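Local coordinates for dally-like protein (Drosophila melanogaster, PDB 3ODN) that is a glypican, probably acting as a cell-surface heparan sulfate proteoglycan, whose core protein, the part described here, contains a region important for Hedgehog signalling, at residues Q149-V154 / E299-F304; T157-D162 / R314-C319. The protein carries 2 engineered substitutions. All coordinates share one frame; numbering follows the deposited sequence.

Interaction 1: residues Q149-V154 / E299-F304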
# COMPACT_ATOMS: atom_id res chain seq x y z
N GLN A 149 5.22 24.69 -27.82
CA GLN A 149 6.20 25.61 -28.39
C GLN A 149 6.84 25.03 -29.63
O GLN A 149 6.89 25.72 -30.66
CB GLN A 149 7.24 26.05 -27.35
CG GLN A 149 6.84 27.33 -26.60
CD GLN A 149 7.91 27.72 -25.63
OE1 GLN A 149 8.96 28.26 -26.00
NE2 GLN A 149 7.69 27.43 -24.37
N LYS A 150 7.23 23.73 -29.55
CA LYS A 150 7.81 22.97 -30.65
C LYS A 150 6.82 22.89 -31.80
O LYS A 150 7.19 23.13 -32.95
CB LYS A 150 8.15 21.53 -30.20
CG LYS A 150 9.28 21.41 -29.19
CD LYS A 150 10.66 21.75 -29.73
CE LYS A 150 11.72 21.26 -28.78
NZ LYS A 150 11.75 19.78 -28.70
N MET A 151 5.56 22.55 -31.50
CA MET A 151 4.49 22.40 -32.48
C MET A 151 4.05 23.71 -33.11
O MET A 151 3.68 23.69 -34.29
CB MET A 151 3.30 21.64 -31.89
CG MET A 151 3.53 20.16 -31.79
SD MET A 151 2.10 19.32 -31.14
CE MET A 151 0.98 19.44 -32.57
N PHE A 152 4.07 24.83 -32.36
CA PHE A 152 3.69 26.13 -32.91
C PHE A 152 4.73 26.51 -33.96
O PHE A 152 4.35 26.84 -35.09
CB PHE A 152 3.56 27.21 -31.81
CG PHE A 152 3.20 28.58 -32.36
CD1 PHE A 152 4.19 29.51 -32.65
CD2 PHE A 152 1.88 28.90 -32.65
CE1 PHE A 152 3.86 30.75 -33.22
CE2 PHE A 152 1.55 30.15 -33.21
CZ PHE A 152 2.54 31.06 -33.48
N THR A 153 6.03 26.42 -33.60
CA THR A 153 7.15 26.71 -34.48
C THR A 153 7.14 25.86 -35.74
O THR A 153 7.21 26.43 -36.82
CB THR A 153 8.49 26.71 -33.74
OG1 THR A 153 8.51 25.67 -32.76
CG2 THR A 153 8.77 28.02 -33.07
N VAL A 154 6.99 24.53 -35.62
CA VAL A 154 6.92 23.58 -36.74
C VAL A 154 5.87 24.02 -37.79
O VAL A 154 6.19 24.13 -38.98
CB VAL A 154 6.71 22.12 -36.23
CG1 VAL A 154 6.28 21.17 -37.36
CG2 VAL A 154 7.95 21.58 -35.54
N GLU A 299 -4.03 12.42 -29.42
CA GLU A 299 -5.31 13.12 -29.43
C GLU A 299 -5.14 14.59 -29.03
O GLU A 299 -5.80 15.44 -29.63
CB GLU A 299 -6.39 12.35 -28.64
CG GLU A 299 -6.89 11.15 -29.43
CD GLU A 299 -7.89 10.18 -28.80
OE1 GLU A 299 -7.97 10.10 -27.55
OE2 GLU A 299 -8.55 9.45 -29.58
N ALA A 300 -4.19 14.91 -28.12
CA ALA A 300 -3.84 16.29 -27.75
C ALA A 300 -3.13 16.98 -28.96
O ALA A 300 -3.39 18.15 -29.26
CB ALA A 300 -2.93 16.29 -26.54
N ILE A 301 -2.27 16.23 -29.66
CA ILE A 301 -1.54 16.66 -30.85
C ILE A 301 -2.52 16.98 -32.02
O ILE A 301 -2.38 18.04 -32.64
CB ILE A 301 -0.42 15.63 -31.20
CG1 ILE A 301 0.80 15.81 -30.24
CG2 ILE A 301 0.00 15.73 -32.68
CD1 ILE A 301 1.93 14.69 -30.27
N MET A 302 -3.50 16.09 -32.29
CA MET A 302 -4.52 16.27 -33.34
C MET A 302 -5.41 17.47 -33.03
O MET A 302 -5.83 18.15 -33.95
CB MET A 302 -5.38 15.01 -33.51
CG MET A 302 -4.68 13.89 -34.27
SD MET A 302 -5.80 12.54 -34.72
CE MET A 302 -5.92 11.63 -33.13
N ASN A 303 -5.67 17.73 -31.72
CA ASN A 303 -6.45 18.87 -31.23
C ASN A 303 -5.76 20.17 -31.62
O ASN A 303 -6.44 21.15 -31.91
CB ASN A 303 -6.64 18.81 -29.71
CG ASN A 303 -7.74 17.90 -29.21
OD1 ASN A 303 -8.35 17.12 -29.96
ND2 ASN A 303 -8.00 17.98 -27.91
N PHE A 304 -4.40 20.17 -31.64
CA PHE A 304 -3.58 21.31 -32.06
C PHE A 304 -3.62 21.44 -33.59
O PHE A 304 -3.78 22.55 -34.09
CB PHE A 304 -2.12 21.17 -31.58
CG PHE A 304 -1.25 22.39 -31.79
CD1 PHE A 304 -1.02 23.28 -30.75
CD2 PHE A 304 -0.66 22.65 -33.02
CE1 PHE A 304 -0.22 24.42 -30.95
CE2 PHE A 304 0.13 23.79 -33.22
CZ PHE A 304 0.35 24.65 -32.17

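Interaction 2: residues T157-D162 / R314-C319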
# COMPACT_ATOMS: atom_id res chain seq x y z
N THR A 157 6.53 27.61 -39.92
CA THR A 157 7.85 27.56 -40.56
C THR A 157 8.07 28.85 -41.34
O THR A 157 9.18 29.39 -41.35
CB THR A 157 7.94 26.34 -41.53
OG1 THR A 157 6.65 25.77 -41.79
CG2 THR A 157 8.88 25.28 -41.02
N GLN A 158 6.99 29.34 -41.98
CA GLN A 158 6.89 30.56 -42.79
C GLN A 158 7.34 31.84 -42.06
O GLN A 158 7.93 32.73 -42.68
CB GLN A 158 5.44 30.72 -43.30
CG GLN A 158 4.39 30.26 -42.28
CD GLN A 158 2.97 30.24 -42.78
OE1 GLN A 158 2.64 30.78 -43.84
NE2 GLN A 158 2.09 29.64 -42.00
N TYR A 159 7.05 31.93 -40.75
CA TYR A 159 7.39 33.07 -39.89
C TYR A 159 8.66 32.80 -39.06
O TYR A 159 9.07 31.65 -38.92
CB TYR A 159 6.21 33.42 -38.96
CG TYR A 159 4.96 33.86 -39.69
CD1 TYR A 159 3.94 32.95 -39.97
CD2 TYR A 159 4.77 35.19 -40.06
CE1 TYR A 159 2.78 33.34 -40.64
CE2 TYR A 159 3.62 35.59 -40.73
CZ TYR A 159 2.62 34.67 -41.02
OH TYR A 159 1.48 35.08 -41.67
N THR A 160 9.27 33.87 -38.53
CA THR A 160 10.47 33.77 -37.70
C THR A 160 10.21 34.30 -36.28
O THR A 160 9.60 35.37 -36.12
CB THR A 160 11.73 34.29 -38.42
OG1 THR A 160 12.89 33.88 -37.70
CG2 THR A 160 11.73 35.81 -38.64
N PHE A 161 10.62 33.52 -35.27
CA PHE A 161 10.40 33.84 -33.85
C PHE A 161 11.65 33.70 -33.02
O PHE A 161 12.24 32.61 -32.95
CB PHE A 161 9.29 32.97 -33.24
CG PHE A 161 8.24 32.43 -34.17
CD1 PHE A 161 7.07 33.15 -34.41
CD2 PHE A 161 8.41 31.21 -34.81
CE1 PHE A 161 6.10 32.65 -35.28
CE2 PHE A 161 7.43 30.71 -35.67
CZ PHE A 161 6.29 31.43 -35.90
N ASP A 162 12.02 34.80 -32.34
CA ASP A 162 13.16 34.87 -31.43
C ASP A 162 12.72 34.41 -30.03
O ASP A 162 11.57 34.00 -29.85
CB ASP A 162 13.74 36.31 -31.40
CG ASP A 162 12.76 37.42 -31.03
OD1 ASP A 162 11.65 37.45 -31.61
OD2 ASP A 162 13.13 38.29 -30.21
N ARG A 314 -5.01 33.57 -32.83
CA ARG A 314 -5.14 33.96 -31.42
C ARG A 314 -3.78 34.35 -30.82
O ARG A 314 -3.73 35.21 -29.94
CB ARG A 314 -5.77 32.83 -30.60
CG ARG A 314 -7.18 32.43 -31.00
CD ARG A 314 -7.45 31.01 -30.55
NE ARG A 314 -8.71 30.47 -31.05
CZ ARG A 314 -9.13 29.23 -30.83
NH1 ARG A 314 -8.38 28.39 -30.12
NH2 ARG A 314 -10.30 28.82 -31.31
N VAL A 315 -2.68 33.72 -31.29
CA VAL A 315 -1.31 34.00 -30.85
C VAL A 315 -0.90 35.35 -31.43
O VAL A 315 -0.39 36.20 -30.69
CB VAL A 315 -0.30 32.87 -31.23
CG1 VAL A 315 1.14 33.28 -30.90
CG2 VAL A 315 -0.66 31.55 -30.55
N PHE A 316 -1.14 35.54 -32.74
CA PHE A 316 -0.80 36.76 -33.49
C PHE A 316 -1.41 38.06 -32.94
O PHE A 316 -0.77 39.12 -33.03
CB PHE A 316 -1.03 36.57 -35.01
CG PHE A 316 -0.04 35.70 -35.78
CD1 PHE A 316 1.06 35.13 -35.15
CD2 PHE A 316 -0.21 35.46 -37.14
CE1 PHE A 316 1.97 34.33 -35.86
CE2 PHE A 316 0.71 34.67 -37.85
CZ PHE A 316 1.79 34.12 -37.21
N GLN A 317 -2.60 37.98 -32.32
CA GLN A 317 -3.28 39.10 -31.66
C GLN A 317 -2.55 39.45 -30.34
O GLN A 317 -2.42 40.63 -30.00
CB GLN A 317 -4.75 38.74 -31.35
CG GLN A 317 -5.66 38.75 -32.57
CD GLN A 317 -7.02 38.18 -32.26
OE1 GLN A 317 -7.79 38.72 -31.46
NE2 GLN A 317 -7.36 37.08 -32.92
N GLY A 318 -2.09 38.41 -29.63
CA GLY A 318 -1.38 38.50 -28.35
C GLY A 318 0.02 39.09 -28.43
O GLY A 318 0.33 40.03 -27.69
N CYS A 319 0.88 38.54 -29.32
CA CYS A 319 2.25 39.01 -29.48
C CYS A 319 2.42 39.93 -30.70
O CYS A 319 2.61 41.13 -30.52
CB CYS A 319 3.27 37.87 -29.49
SG CYS A 319 2.83 36.45 -28.44

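Interaction 1: residues Q149-V154 / E299-F304
Met151 lies along the ring of Phe304, the two side chains running past each other in opposite directions between helix 136-155 and helix 293-306. CB of Met151 sits over one face of the Phe304 ring, displaced toward its rim, in a CH-pi contact 4.2 Å from the centroid. Further along the chain SD approaches the same ring obliquely, 5.0 Å from the centroid, a Met-aromatic contact. The methionine leaves its helix with CG anti to the carbonyl carbon and an extended chi2, then bends at chi3 (73°). That last turn brings the methyl CE back over the base of the phenylalanine, 3.6 Å from CD2 of Phe304 and close to its CB. The same methyl fits against the neighbouring helix turn, 3.6 Å from the carbonyl O of Ile301 and 3.8 Å from CG2 of Ile301, while SD rests against CG1; the methionine and isoleucine side chains cross at about a right angle.

Phe304 reaches the other way. With CG anti to its backbone N (chi1 -171°), it extends to helix 136-155, where CZ comes within 3.7 Å of CA of Phe152 and more loosely approaches CB. Phe152 turns its own ring away, toward helix 308-318. Pro178 and Ile311 also pack on Phe304, and Tyr107 touches Ile301. No hydrogen bond joins the two segments, whose axes pass 11.5 Å apart at a crossing angle of -38°. This is apolar helix-helix packing, typical of the all-helical glypican core, with long side chains filling the wide interhelical gap.

Interaction 2: residues T157-D162 / R314-C319
The Tyr159 ring receives the edge of Phe316 on one face: CZ of Phe316 stands 3.6 Å above the tyrosine plane, offset toward the rim. The centroids are 4.9 Å apart and the planes meet at 75°, a T-shaped (edge-to-face) pair in which Tyr159 offers the face and Phe316 the edge. Two neighbouring carbons of that edge do the touching. CZ of Phe316 lies 3.7 Å from CE1 of Tyr159 and equally near CD1, while CE2 of Phe316 lies beside CZ of Tyr159 and, at 3.9 Å, its OH. Seen from the phenylalanine, CE1 of Tyr159 is at the ring edge and in the ring plane. Phe161 comes to another part of that rim and meets it edge to edge, a looser contact of 4.5 Å between CE1 of Phe161 and CE1 of Phe316. One face of the Phe161 ring has the backbone C of Tyr159 above it.

Both members of the T-shaped pair point their CG anti to their own carbonyl carbon. For Phe316 this setting (chi1 -74°) carries the ring out from helix 308-318 toward the loop that joins helix 136-155 to helix 163-176. Tyr165 and Phe152 also pack against Phe316, and the rings of both meet that of Phe161, making an aromatic cluster. Three residues after Phe316, Cys319 forms a disulfide with Cys168 on helix 163-176, a covalent tie beside the cluster. Between the two segments there is neither a hydrogen bond nor a salt bridge. The chemistry is therefore that of aromatic CH groups directed at a pi face, a weakly polar interaction consistent with the steep angle between the two rings, in a small interface of 113 Å² at the protein surface.

How the interactions relate
The centres of the two interactions lie 14 Å apart, near one end of the elongated helical core. Their segments alternate along the chain: 149-154 and 157-162 come first, followed much later by 299-304 and 314-319. Helix 136-155 runs into the loop of interaction 2, just as helix 293-306 is followed by helix 308-318. Phe152 links the contacts directly: CE1 of Phe152 lies 3.6 Å from CE1 of Phe161, and its ring also packs on Val315. The largely buried packing of interaction 1 thus continues into the surface aromatic cluster of interaction 2, joining distant parts of the sequence at this end of the bundle.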